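Side-chain contacts in putative rhamnosidase (PDB 3W5M), which hydrolyses terminal non-reducing alpha-L-rhamnose residues from rhamnosides such as citrus flavonoids and gum arabic: residues I616-G619 and Q620-N623; D742-G745 and D746-N749; K808-Q812 and S813-L817; V869-R872 and L873-R877; W882-P885 and I886-S890. All coordinates share one frame; numbering follows the deposited sequence.

Contact 1: I616-G619 and Q620-N623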
loop_
_atom_site.group_PDB
_atom_site.type_symbol
_atom_site.label_atom_id
_atom_site.label_comp_id
_atom_site.label_asym_id
_atom_site.label_seq_id
_atom_site.Cartn_x
_atom_site.Cartn_y
_atom_site.Cartn_z
ATOM N N ILE A 616 15.081 -5.583 2.871
ATOM C CA ILE A 616 13.995 -5.435 3.845
ATOM C C ILE A 616 13.321 -4.045 3.771
ATOM O O ILE A 616 12.100 -3.971 3.719
ATOM C CB ILE A 616 14.492 -5.709 5.287
ATOM C CG1 ILE A 616 14.851 -7.195 5.418
ATOM C CG2 ILE A 616 13.412 -5.353 6.314
ATOM C CD1 ILE A 616 15.713 -7.509 6.625
ATOM N N THR A 617 14.120 -2.989 3.804
ATOM C CA THR A 617 13.604 -1.605 3.810
ATOM C C THR A 617 12.972 -1.281 2.477
ATOM O O THR A 617 12.027 -0.492 2.412
ATOM C CB THR A 617 14.650 -0.537 4.188
ATOM O OG1 THR A 617 15.647 -0.406 3.156
ATOM C CG2 THR A 617 15.334 -0.878 5.543
ATOM N N TRP A 618 13.472 -1.894 1.402
ATOM C CA TRP A 618 12.833 -1.694 0.095
ATOM C C TRP A 618 11.524 -2.487 -0.037
ATOM O O TRP A 618 10.572 -1.993 -0.620
ATOM C CB TRP A 618 13.823 -1.951 -1.070
ATOM C CG TRP A 618 14.735 -0.795 -1.354
ATOM C CD1 TRP A 618 15.983 -0.598 -0.867
ATOM C CD2 TRP A 618 14.426 0.359 -2.156
ATOM N NE1 TRP A 618 16.486 0.600 -1.323
ATOM C CE2 TRP A 618 15.555 1.202 -2.126
ATOM C CE3 TRP A 618 13.295 0.753 -2.900
ATOM C CZ2 TRP A 618 15.613 2.434 -2.828
ATOM C CZ3 TRP A 618 13.338 1.977 -3.591
ATOM C CH2 TRP A 618 14.499 2.798 -3.547
ATOM N N GLY A 619 11.470 -3.729 0.470
ATOM C CA GLY A 619 10.241 -4.493 0.477
ATOM C C GLY A 619 9.189 -3.813 1.344
ATOM O O GLY A 619 8.002 -3.790 0.993
ATOM N N GLN A 620 9.615 -3.221 2.460
ATOM C CA GLN A 620 8.649 -2.555 3.330
ATOM C C GLN A 620 8.100 -1.310 2.620
ATOM O O GLN A 620 6.887 -1.129 2.485
ATOM C CB GLN A 620 9.287 -2.127 4.640
ATOM C CG GLN A 620 8.340 -1.346 5.544
ATOM C CD GLN A 620 8.996 -0.915 6.841
ATOM O OE1 GLN A 620 8.330 -0.430 7.776
ATOM N NE2 GLN A 620 10.302 -1.041 6.895
ATOM N N ARG A 621 8.990 -0.467 2.152
ATOM C CA ARG A 621 8.521 0.808 1.583
ATOM C C ARG A 621 7.675 0.595 0.331
ATOM O O ARG A 621 6.716 1.347 0.079
ATOM C CB ARG A 621 9.681 1.781 1.361
ATOM C CG ARG A 621 10.448 1.602 0.063
ATOM C CD ARG A 621 11.620 2.558 0.040
ATOM N NE ARG A 621 12.772 2.011 0.765
ATOM C CZ ARG A 621 13.956 2.616 0.884
ATOM N NH1 ARG A 621 14.163 3.824 0.354
ATOM N NH2 ARG A 621 14.950 2.015 1.540
ATOM N N GLY A 622 7.996 -0.437 -0.439
ATOM C CA GLY A 622 7.239 -0.721 -1.656
ATOM C C GLY A 622 5.796 -1.105 -1.375
ATOM O O GLY A 622 4.896 -0.923 -2.208
ATOM N N ASN A 623 5.573 -1.657 -0.188
ATOM C CA ASN A 623 4.241 -2.116 0.165
ATOM C C ASN A 623 3.551 -1.279 1.237
ATOM O O ASN A 623 2.555 -1.733 1.855
ATOM C CB ASN A 623 4.355 -3.557 0.659
ATOM C CG ASN A 623 4.543 -4.528 -0.478
ATOM O OD1 ASN A 623 3.603 -4.804 -1.214
ATOM N ND2 ASN A 623 5.767 -5.022 -0.649
#

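Contact 2: D742-G745 and D746-N749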
loop_
_atom_site.group_PDB
_atom_site.type_symbol
_atom_site.label_atom_id
_atom_site.label_comp_id
_atom_site.label_asym_id
_atom_site.label_seq_id
_atom_site.Cartn_x
_atom_site.Cartn_y
_atom_site.Cartn_z
ATOM N N ASP A 742 -8.252 -25.815 9.231
ATOM C CA ASP A 742 -8.572 -24.966 8.086
ATOM C C ASP A 742 -7.559 -23.834 8.019
ATOM O O ASP A 742 -6.812 -23.615 8.969
ATOM C CB ASP A 742 -9.968 -24.360 8.251
ATOM C CG ASP A 742 -11.066 -25.402 8.312
ATOM O OD1 ASP A 742 -10.876 -26.534 7.798
ATOM O OD2 ASP A 742 -12.140 -25.076 8.877
ATOM N N GLY A 743 -7.551 -23.097 6.909
ATOM C CA GLY A 743 -6.732 -21.889 6.799
ATOM C C GLY A 743 -5.558 -22.031 5.859
ATOM O O GLY A 743 -5.379 -23.083 5.236
ATOM N N TYR A 744 -4.755 -20.972 5.743
ATOM C CA TYR A 744 -3.582 -21.004 4.896
ATOM C C TYR A 744 -2.416 -21.812 5.479
ATOM O O TYR A 744 -1.600 -22.334 4.736
ATOM C CB TYR A 744 -3.149 -19.576 4.520
ATOM C CG TYR A 744 -4.260 -18.793 3.866
ATOM C CD1 TYR A 744 -4.745 -19.155 2.599
ATOM C CD2 TYR A 744 -4.829 -17.690 4.505
ATOM C CE1 TYR A 744 -5.759 -18.432 1.993
ATOM C CE2 TYR A 744 -5.849 -16.969 3.913
ATOM C CZ TYR A 744 -6.310 -17.338 2.660
ATOM O OH TYR A 744 -7.331 -16.620 2.088
ATOM N N GLY A 745 -2.355 -21.920 6.808
ATOM C CA GLY A 745 -1.259 -22.585 7.511
ATOM C C GLY A 745 0.062 -21.857 7.384
ATOM O O GLY A 745 0.106 -20.623 7.148
ATOM N N ASP A 746 1.145 -22.616 7.511
ATOM C CA ASP A 746 2.484 -22.095 7.330
ATOM C C ASP A 746 2.763 -21.932 5.831
ATOM O O ASP A 746 3.642 -22.579 5.258
ATOM C CB ASP A 746 3.546 -22.979 8.028
ATOM C CG ASP A 746 4.918 -22.328 8.071
ATOM O OD1 ASP A 746 5.006 -21.090 8.247
ATOM O OD2 ASP A 746 5.939 -23.052 7.926
ATOM N N TRP A 747 1.992 -21.034 5.220
ATOM C CA TRP A 747 2.054 -20.717 3.784
ATOM C C TRP A 747 3.451 -20.700 3.172
ATOM O O TRP A 747 4.356 -20.030 3.665
ATOM C CB TRP A 747 1.376 -19.349 3.588
ATOM C CG TRP A 747 1.031 -18.975 2.175
ATOM C CD1 TRP A 747 1.579 -17.961 1.427
ATOM C CD2 TRP A 747 0.026 -19.579 1.365
ATOM N NE1 TRP A 747 0.979 -17.917 0.193
ATOM C CE2 TRP A 747 0.023 -18.901 0.128
ATOM C CE3 TRP A 747 -0.874 -20.637 1.562
ATOM C CZ2 TRP A 747 -0.846 -19.249 -0.909
ATOM C CZ3 TRP A 747 -1.724 -20.981 0.542
ATOM C CH2 TRP A 747 -1.715 -20.280 -0.685
ATOM N N LEU A 748 3.614 -21.409 2.049
ATOM C CA LEU A 748 4.866 -21.408 1.278
ATOM C C LEU A 748 6.094 -21.918 2.061
ATOM O O LEU A 748 7.219 -21.500 1.825
ATOM C CB LEU A 748 5.106 -20.027 0.593
ATOM C CG LEU A 748 4.011 -19.662 -0.408
ATOM C CD1 LEU A 748 4.178 -18.223 -0.902
ATOM C CD2 LEU A 748 4.029 -20.631 -1.583
ATOM N N ASN A 749 5.864 -22.831 3.003
ATOM C CA ASN A 749 6.957 -23.629 3.576
ATOM C C ASN A 749 7.683 -24.428 2.468
ATOM O O ASN A 749 7.096 -24.668 1.406
ATOM C CB ASN A 749 6.389 -24.585 4.638
ATOM C CG ASN A 749 5.400 -25.583 4.065
ATOM O OD1 ASN A 749 5.792 -26.532 3.376
ATOM N ND2 ASN A 749 4.112 -25.389 4.351
#

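Contact 3: K808-Q812 and S813-L817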
loop_
_atom_site.group_PDB
_atom_site.type_symbol
_atom_site.label_atom_id
_atom_site.label_comp_id
_atom_site.label_asym_id
_atom_site.label_seq_id
_atom_site.Cartn_x
_atom_site.Cartn_y
_atom_site.Cartn_z
ATOM N N LYS A 808 3.165 -32.705 16.944
ATOM C CA LYS A 808 2.452 -33.205 15.771
ATOM C C LYS A 808 2.881 -32.497 14.486
ATOM O O LYS A 808 2.833 -31.258 14.390
ATOM C CB LYS A 808 0.952 -33.064 15.995
ATOM C CG LYS A 808 0.093 -33.591 14.861
ATOM C CD LYS A 808 -1.371 -33.467 15.235
ATOM C CE LYS A 808 -2.286 -33.741 14.044
ATOM N NZ LYS A 808 -3.721 -33.638 14.454
ATOM N N GLY A 809 3.353 -33.300 13.534
ATOM C CA GLY A 809 3.708 -32.831 12.223
ATOM C C GLY A 809 5.204 -32.844 12.115
ATOM O O GLY A 809 5.741 -32.931 11.011
ATOM N N ASP A 810 5.869 -32.735 13.268
ATOM C CA ASP A 810 7.313 -32.840 13.351
ATOM C C ASP A 810 7.995 -31.950 12.301
ATOM O O ASP A 810 9.010 -32.328 11.709
ATOM C CB ASP A 810 7.738 -34.325 13.244
ATOM C CG ASP A 810 9.156 -34.580 13.735
ATOM O OD1 ASP A 810 9.580 -33.956 14.729
ATOM O OD2 ASP A 810 9.862 -35.422 13.125
ATOM N N THR A 811 7.439 -30.750 12.099
ATOM C CA THR A 811 8.003 -29.776 11.176
ATOM C C THR A 811 8.834 -28.738 11.914
ATOM O O THR A 811 8.669 -28.556 13.121
ATOM C CB THR A 811 6.902 -29.060 10.363
ATOM O OG1 THR A 811 5.997 -28.389 11.243
ATOM C CG2 THR A 811 6.119 -30.053 9.507
ATOM N N GLN A 812 9.722 -28.055 11.193
ATOM C CA GLN A 812 10.489 -26.959 11.775
ATOM C C GLN A 812 9.515 -25.929 12.392
ATOM O O GLN A 812 9.691 -25.510 13.547
ATOM C CB GLN A 812 11.413 -26.311 10.730
ATOM C CG GLN A 812 12.586 -27.180 10.296
ATOM C CD GLN A 812 13.613 -26.421 9.478
ATOM O OE1 GLN A 812 13.625 -25.197 9.469
ATOM N NE2 GLN A 812 14.483 -27.149 8.780
ATOM N N SER A 813 8.476 -25.566 11.638
ATOM C CA SER A 813 7.479 -24.584 12.092
ATOM C C SER A 813 6.663 -25.036 13.290
ATOM O O SER A 813 6.340 -24.210 14.138
ATOM C CB SER A 813 6.554 -24.155 10.953
ATOM O OG SER A 813 7.259 -23.275 10.123
ATOM N N ALA A 814 6.368 -26.339 13.375
ATOM C CA ALA A 814 5.690 -26.926 14.539
ATOM C C ALA A 814 6.440 -26.655 15.841
ATOM O O ALA A 814 5.815 -26.355 16.860
ATOM C CB ALA A 814 5.463 -28.428 14.360
ATOM N N TYR A 815 7.766 -26.723 15.806
ATOM C CA TYR A 815 8.552 -26.463 17.001
ATOM C C TYR A 815 8.743 -24.978 17.221
ATOM O O TYR A 815 8.602 -24.488 18.339
ATOM C CB TYR A 815 9.886 -27.181 16.924
ATOM C CG TYR A 815 9.659 -28.668 16.924
ATOM C CD1 TYR A 815 9.071 -29.293 18.029
ATOM C CD2 TYR A 815 9.988 -29.445 15.813
ATOM C CE1 TYR A 815 8.846 -30.657 18.035
ATOM C CE2 TYR A 815 9.759 -30.814 15.808
ATOM C CZ TYR A 815 9.182 -31.408 16.911
ATOM O OH TYR A 815 8.950 -32.767 16.912
ATOM N N VAL A 816 9.072 -24.268 16.146
ATOM C CA VAL A 816 9.210 -22.824 16.228
ATOM C C VAL A 816 7.997 -22.212 16.925
ATOM O O VAL A 816 8.157 -21.434 17.878
ATOM C CB VAL A 816 9.393 -22.181 14.832
ATOM C CG1 VAL A 816 9.220 -20.662 14.935
ATOM C CG2 VAL A 816 10.794 -22.486 14.289
ATOM N N LEU A 817 6.799 -22.550 16.461
ATOM C CA LEU A 817 5.600 -21.882 16.950
ATOM C C LEU A 817 5.279 -22.230 18.398
ATOM O O LEU A 817 4.883 -21.357 19.182
ATOM C CB LEU A 817 4.397 -22.187 16.065
ATOM C CG LEU A 817 4.458 -21.400 14.744
ATOM C CD1 LEU A 817 3.523 -22.000 13.722
ATOM C CD2 LEU A 817 4.145 -19.925 14.950
#

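Contact 4: V869-R872 and L873-R877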
loop_
_atom_site.group_PDB
_atom_site.type_symbol
_atom_site.label_atom_id
_atom_site.label_comp_id
_atom_site.label_asym_id
_atom_site.label_seq_id
_atom_site.Cartn_x
_atom_site.Cartn_y
_atom_site.Cartn_z
ATOM N N VAL A 869 23.587 -21.618 15.521
ATOM C CA VAL A 869 22.714 -22.192 14.497
ATOM C C VAL A 869 21.926 -21.100 13.759
ATOM O O VAL A 869 21.688 -21.194 12.553
ATOM C CB VAL A 869 21.722 -23.183 15.123
ATOM C CG1 VAL A 869 20.682 -23.665 14.118
ATOM C CG2 VAL A 869 22.471 -24.379 15.708
ATOM N N ALA A 870 21.514 -20.072 14.492
ATOM C CA ALA A 870 20.800 -18.956 13.870
ATOM C C ALA A 870 21.714 -18.294 12.862
ATOM O O ALA A 870 21.284 -18.021 11.735
ATOM C CB ALA A 870 20.326 -17.960 14.919
ATOM N N TYR A 871 22.970 -18.069 13.241
ATOM C CA TYR A 871 23.933 -17.466 12.333
ATOM C C TYR A 871 24.167 -18.341 11.109
ATOM O O TYR A 871 24.358 -17.822 10.014
ATOM C CB TYR A 871 25.245 -17.166 13.038
ATOM C CG TYR A 871 25.308 -15.777 13.651
ATOM C CD1 TYR A 871 25.498 -14.645 12.843
ATOM C CD2 TYR A 871 25.190 -15.591 15.041
ATOM C CE1 TYR A 871 25.563 -13.381 13.396
ATOM C CE2 TYR A 871 25.261 -14.326 15.603
ATOM C CZ TYR A 871 25.446 -13.228 14.773
ATOM O OH TYR A 871 25.536 -11.980 15.299
ATOM N N ARG A 872 24.138 -19.657 11.300
ATOM C CA ARG A 872 24.385 -20.593 10.204
ATOM C C ARG A 872 23.312 -20.413 9.130
ATOM O O ARG A 872 23.623 -20.274 7.937
ATOM C CB ARG A 872 24.413 -22.040 10.715
ATOM C CG ARG A 872 24.906 -23.066 9.698
ATOM C CD ARG A 872 26.426 -23.060 9.528
ATOM N NE ARG A 872 26.893 -24.258 8.822
ATOM C CZ ARG A 872 27.234 -25.404 9.416
ATOM N NH1 ARG A 872 27.178 -25.531 10.737
ATOM N NH2 ARG A 872 27.639 -26.433 8.686
ATOM N N LEU A 873 22.062 -20.395 9.577
ATOM C CA LEU A 873 20.929 -20.089 8.715
ATOM C C LEU A 873 21.032 -18.705 8.095
ATOM O O LEU A 873 20.745 -18.534 6.908
ATOM C CB LEU A 873 19.612 -20.219 9.474
ATOM C CG LEU A 873 19.301 -21.623 9.971
ATOM C CD1 LEU A 873 17.948 -21.610 10.624
ATOM C CD2 LEU A 873 19.332 -22.610 8.812
ATOM N N LEU A 874 21.454 -17.727 8.892
ATOM C CA LEU A 874 21.513 -16.344 8.426
ATOM C C LEU A 874 22.513 -16.165 7.280
ATOM O O LEU A 874 22.213 -15.482 6.294
ATOM C CB LEU A 874 21.812 -15.362 9.576
ATOM C CG LEU A 874 21.728 -13.884 9.172
ATOM C CD1 LEU A 874 20.279 -13.442 9.016
ATOM C CD2 LEU A 874 22.454 -13.006 10.189
ATOM N N HIS A 875 23.688 -16.788 7.411
ATOM C CA HIS A 875 24.784 -16.622 6.446
ATOM C C HIS A 875 24.724 -17.616 5.288
ATOM O O HIS A 875 25.536 -17.535 4.357
ATOM C CB HIS A 875 26.138 -16.765 7.142
ATOM C CG HIS A 875 26.488 -15.613 8.019
ATOM N ND1 HIS A 875 26.524 -14.314 7.561
ATOM C CD2 HIS A 875 26.831 -15.564 9.326
ATOM C CE1 HIS A 875 26.863 -13.511 8.554
ATOM N NE2 HIS A 875 27.065 -14.248 9.631
ATOM N N GLN A 876 23.776 -18.542 5.366
ATOM C CA GLN A 876 23.564 -19.561 4.339
ATOM C C GLN A 876 23.340 -18.917 2.961
ATOM O O GLN A 876 22.553 -17.971 2.837
ATOM C CB GLN A 876 22.366 -20.416 4.740
ATOM C CG GLN A 876 21.991 -21.558 3.811
ATOM C CD GLN A 876 23.103 -22.589 3.616
ATOM O OE1 GLN A 876 24.009 -22.398 2.794
ATOM N NE2 GLN A 876 23.023 -23.702 4.353
ATOM N N ARG A 877 24.036 -19.411 1.937
ATOM C CA ARG A 877 23.923 -18.841 0.575
ATOM C C ARG A 877 23.194 -19.769 -0.409
ATOM O O ARG A 877 22.714 -19.342 -1.470
ATOM C CB ARG A 877 25.296 -18.444 0.040
ATOM C CG ARG A 877 25.904 -17.216 0.719
ATOM C CD ARG A 877 27.300 -16.925 0.187
ATOM N NE ARG A 877 27.296 -16.784 -1.267
ATOM C CZ ARG A 877 28.377 -16.788 -2.035
ATOM N NH1 ARG A 877 29.584 -16.924 -1.496
ATOM N NH2 ARG A 877 28.251 -16.665 -3.351
#

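Contact 5: W882-P885 and I886-S890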
loop_
_atom_site.group_PDB
_atom_site.type_symbol
_atom_site.label_atom_id
_atom_site.label_comp_id
_atom_site.label_asym_id
_atom_site.label_seq_id
_atom_site.Cartn_x
_atom_site.Cartn_y
_atom_site.Cartn_z
ATOM N N TRP A 882 18.003 -16.709 2.832
ATOM C CA TRP A 882 17.956 -15.300 2.486
ATOM C C TRP A 882 19.078 -14.969 1.496
ATOM O O TRP A 882 18.946 -14.060 0.665
ATOM C CB TRP A 882 18.021 -14.413 3.755
ATOM C CG TRP A 882 16.804 -14.611 4.649
ATOM C CD1 TRP A 882 15.540 -14.133 4.435
ATOM C CD2 TRP A 882 16.736 -15.366 5.873
ATOM N NE1 TRP A 882 14.692 -14.551 5.437
ATOM C CE2 TRP A 882 15.397 -15.311 6.328
ATOM C CE3 TRP A 882 17.675 -16.088 6.623
ATOM C CZ2 TRP A 882 14.968 -15.953 7.510
ATOM C CZ3 TRP A 882 17.251 -16.720 7.788
ATOM C CH2 TRP A 882 15.913 -16.646 8.218
ATOM N N GLY A 883 20.186 -15.708 1.589
ATOM C CA GLY A 883 21.350 -15.463 0.765
ATOM C C GLY A 883 21.106 -15.886 -0.681
ATOM O O GLY A 883 21.599 -15.250 -1.611
ATOM N N TYR A 884 20.349 -16.960 -0.856
ATOM C CA TYR A 884 20.096 -17.495 -2.191
ATOM C C TYR A 884 19.541 -16.405 -3.146
ATOM O O TYR A 884 20.148 -16.158 -4.174
ATOM C CB TYR A 884 19.203 -18.721 -2.117
ATOM C CG TYR A 884 18.672 -19.199 -3.447
ATOM C CD1 TYR A 884 19.489 -19.913 -4.350
ATOM C CD2 TYR A 884 17.356 -18.935 -3.813
ATOM C CE1 TYR A 884 18.984 -20.352 -5.571
ATOM C CE2 TYR A 884 16.847 -19.359 -5.027
ATOM C CZ TYR A 884 17.657 -20.065 -5.905
ATOM O OH TYR A 884 17.098 -20.474 -7.112
ATOM N N PRO A 885 18.424 -15.731 -2.773
ATOM C CA PRO A 885 17.869 -14.684 -3.664
ATOM C C PRO A 885 18.795 -13.509 -3.865
ATOM O O PRO A 885 18.862 -12.978 -4.975
ATOM C CB PRO A 885 16.561 -14.268 -2.968
ATOM C CG PRO A 885 16.186 -15.460 -2.154
ATOM C CD PRO A 885 17.499 -16.034 -1.664
ATOM N N ILE A 886 19.540 -13.134 -2.822
ATOM C CA ILE A 886 20.519 -12.053 -2.904
ATOM C C ILE A 886 21.611 -12.348 -3.938
ATOM O O ILE A 886 22.017 -11.442 -4.695
ATOM C CB ILE A 886 21.112 -11.699 -1.531
ATOM C CG1 ILE A 886 19.970 -11.216 -0.613
ATOM C CG2 ILE A 886 22.205 -10.651 -1.682
ATOM C CD1 ILE A 886 20.398 -10.715 0.755
ATOM N N ASP A 887 22.071 -13.599 -3.968
ATOM C CA ASP A 887 23.058 -14.024 -4.973
ATOM C C ASP A 887 22.495 -13.980 -6.407
ATOM O O ASP A 887 23.261 -13.810 -7.365
ATOM C CB ASP A 887 23.641 -15.406 -4.633
ATOM C CG ASP A 887 24.635 -15.353 -3.478
ATOM O OD1 ASP A 887 25.112 -14.247 -3.135
ATOM O OD2 ASP A 887 24.950 -16.429 -2.905
ATOM N N LYS A 888 21.166 -14.091 -6.530
ATOM C CA LYS A 888 20.477 -13.950 -7.815
ATOM C C LYS A 888 20.088 -12.506 -8.138
ATOM O O LYS A 888 19.270 -12.278 -9.028
ATOM C CB LYS A 888 19.234 -14.842 -7.894
ATOM C CG LYS A 888 19.470 -16.306 -7.560
ATOM C CD LYS A 888 20.168 -17.046 -8.681
ATOM C CE LYS A 888 19.220 -17.995 -9.391
ATOM N NZ LYS A 888 19.057 -19.271 -8.654
ATOM N N GLY A 889 20.662 -11.546 -7.417
ATOM C CA GLY A 889 20.453 -10.128 -7.695
ATOM C C GLY A 889 19.182 -9.521 -7.095
ATOM O O GLY A 889 18.790 -8.420 -7.492
ATOM N N SER A 890 18.546 -10.214 -6.137
ATOM C CA SER A 890 17.342 -9.649 -5.459
ATOM C C SER A 890 17.647 -8.297 -4.836
ATOM O O SER A 890 18.740 -8.073 -4.319
ATOM C CB SER A 890 16.757 -10.613 -4.413
ATOM O OG SER A 890 17.577 -10.673 -3.258
#

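Contact 1: I616-G619 and Q620-N623
Arg621 holds Thr617, one helical turn back on helix 607-622 of the (alpha/alpha)6-barrel, through NE and NH2, one bond to the carbonyl and one to the hydroxyl: NE donates to Thr617 O at 3.1 Å and NH2 to Thr617 OG1 at 3.0 Å. Thr617 O also takes the ordinary helical bond from Arg621 N, and the two donors reach it from opposite faces of the carbonyl plane. The chain of Arg621 folds back through chi1 84° and a bend at chi3 (83°), which brings the guanidinium back alongside Thr617; a threonine suits the partner position because its hydroxyl accepts from Arg621 while also hydrogen-bonding Ser614 O. The same guanidinium lies flat on the indole of Trp618, planes 6° apart, with Arg621 CZ 3.8 Å from the centroid of the five-membered ring, a cation-pi stack. Lower on the chain, Arg621 CD adds a CH-pi contact over the six-membered ring. A leucine here would remove every side-chain donor and probably leave Thr617 OG1 without this mate and the Trp618 face without its cation. The indole also packs on Val591 of strand 587-594, while Ile616 leads away to Met926 and Tyr927 of helix 923-929. At the helix end Asn623, which also bonds Thr629 and Asn915, turns its amide back, and Asn623 ND2 donates to Gly619 O at 3.0 Å in the carbonyl plane.

Contact 2: D742-G745 and D746-N749
Tyr744 and Trp747 meet as a T-shaped pair, the edge of the phenol ring toward the face of the indole, with ring centroids 5.6 Å apart and planes at 77°. The close part lies at the root of the tyrosine: Tyr744 CB is 3.9 Å from Trp747 CE3, and Tyr744 O sits at the indole edge, 3.7 Å from the same CE3. With CG anti to the backbone N (chi1 -166°), Trp747 places its benzo ring, through CE3 and CZ3, beside Tyr744 CB and CD1. The backbone between them is tight too. An inverse gamma turn is centred on Asp746, its weak bond running from Trp747 N to Gly745 O at 2.7 Å; Gly745 has a positive phi, which a residue without CB accepts easily. A type II beta turn from Asp746 to Asn749 overlaps it, and Asp746 O takes both Asn749 N and, at 3.0 Å, Asn749 ND2. The rings themselves touch more lightly, Tyr744 CD1 to Trp747 CZ3 at 4.1 Å, though Tyr744 OH bonds Asp680 and both rings touch rhamnose-binding Trp695. Trp747 also lies near a Tris molecule, probably from the crystallisation liquor. Exposed Asp742 and partly exposed Leu748 mark the solvent side. Buried Asp746 bonds Gly850 N, Gly853 N and Ser813 OG, tying this loop between helices 713-732 and 756-777 to the start of helix 812-820.

Contact 3: K808-Q812 and S813-L817
The ring of Tyr815 receives Asp810 OD1 at its edge, near the ring plane, and Thr811 O comes obliquely to the same ring, 3.1 Å from Tyr815 CD2. Carboxylate and ring stand almost perpendicular, at 88°. Tyr815 OH donates to Asp810 OD1 over a short 2.6 Å, meeting the oxygen on its anti side, and itself accepts from Val807 N. An aspartate suits this place because its second oxygen, OD2, forms a salt bridge with Arg835 of helix 829-842. A phenylalanine in place of Tyr815 would keep the ring but lose the hydroxyl, and is likely to leave Asp810 OD1 and Val807 N without this partner. These bonds join the loop before helix 812-820 to its first turn; Thr811 is the N-cap. Its hydroxyl, held between the backbone N and the carbonyl carbon (chi1 59°), accepts from Ala814 N at 3.0 Å and also bonds Thr754 OG1. The small methyl of Ala814 fits directly beside this cap, with its CB 3.2 Å from Thr811 OG1. In the first turn, Val816 N gives a nearly straight bond to Gln812 O at 2.9 Å (174°), while the amide of Gln812 reaches out to Ser848 N and His846 O.

Contact 4: V869-R872 and L873-R877
His875 holds CG anti to the carbonyl carbon (chi1 -72°), while Tyr871 (chi1 -91°) is turned away from a regular staggered position; both rings come to the same side of helix 867-875, and the two side chains run alongside one another. The rings meet at their rims, with no stacking, centroids 5.8 Å apart and planes at 20°. The touching atoms are Tyr871 CD1 and His875 NE2, 3.6 Å apart, the nitrogen lying at the phenol edge near its plane. One residue earlier, Leu874 brings CD2 to within 4.4 Å of Tyr871 CD1, a light apolar contact. Beneath the rings, His875 N closes the helical turn on Tyr871 O at 2.9 Å. The helical turn points Leu873 to Leu857 and Leu861 of helix 854-863, and Leu874 to Leu609 of helix 607-622 and Trp925 of helix 923-929. Bulky hydrocarbon groups therefore suit a helix lodged among other barrel helices. Tyr871 adds an edge-to-face meeting with Trp925, and its hydroxyl donates to Arg948 O. No side-chain hydrogen bond thus joins the two rings; they meet by close contact of CD1 and NE2, and the phenol is oriented by its outside partners together with the turn that carries it.

Contact 5: W882-P885 and I886-S890
Two side-chain groups meet by hydrogen bond at the C-terminal end of helix 883-887: Lys888 NZ donates to Tyr884 OH at 2.8 Å. Lys888 bends at chi2, chi3 and chi4 (-75°, -108° and -81°), curling CG over one face of the phenol before the amine reaches the hydroxyl; a long, flexible chain can do this from one turn away. Tyr884 OH also bonds Ile900 O, and its ring meets Phe879 edge-to-face. Among backbone bonds, Asp887 N reaches Gly883 O at 2.9 Å, and Lys888 N bonds Tyr884 O at 3.3 Å. The helix then ends in a Schellman motif: Ser890 N returns to Pro885 O at 3.0 Å and Gly889 N to Ile886 O. Gly889 serves as its C-prime residue, the positive phi being easy for a residue without a side chain. Van der Waals contacts come next. Ile886 CG1 rests 3.3 Å from Trp882 O, and its side chain packs on helix 607-622, with Leu612 as hydrocarbon partner; Pro885 CB approaches Ser890 OG at 3.7 Å. Trp882 heads away to Trp897 and bonds Tyr919 O through NE1. The carboxylate of Asp887 finds its charge partner in Arg877. With Ile900 O as one partner, the phenol hydroxyl probably directs its proton there, which would turn a lone pair to the lysine ammonium.

In the fold
All five contacts belong to the catalytic (alpha/alpha)6-barrel domain. Contacts 2 and 3 join directly, Asp746 OD2 lying 2.6 Å from Ser813 OG, a probable hydrogen bond between a loop and a helix start. Contacts 4 and 5, on successive helices, share the salt bridge of Arg877 NE with Asp887 OD2 at 2.9 Å, and Trp882 packs on Leu873 and Leu874. Contact 1 stands apart, its nearest atoms about 7 Å from contact 5. Contact 2 comes near the catalytic site: the side chain of Trp747 is about 5 Å from that of Glu895, the inferred proton acceptor. The side chain of Asn623 in contact 1 is about 6 Å from those of rhamnose-binding Asp630 and His916, whereas contact 4 lies away from these sites.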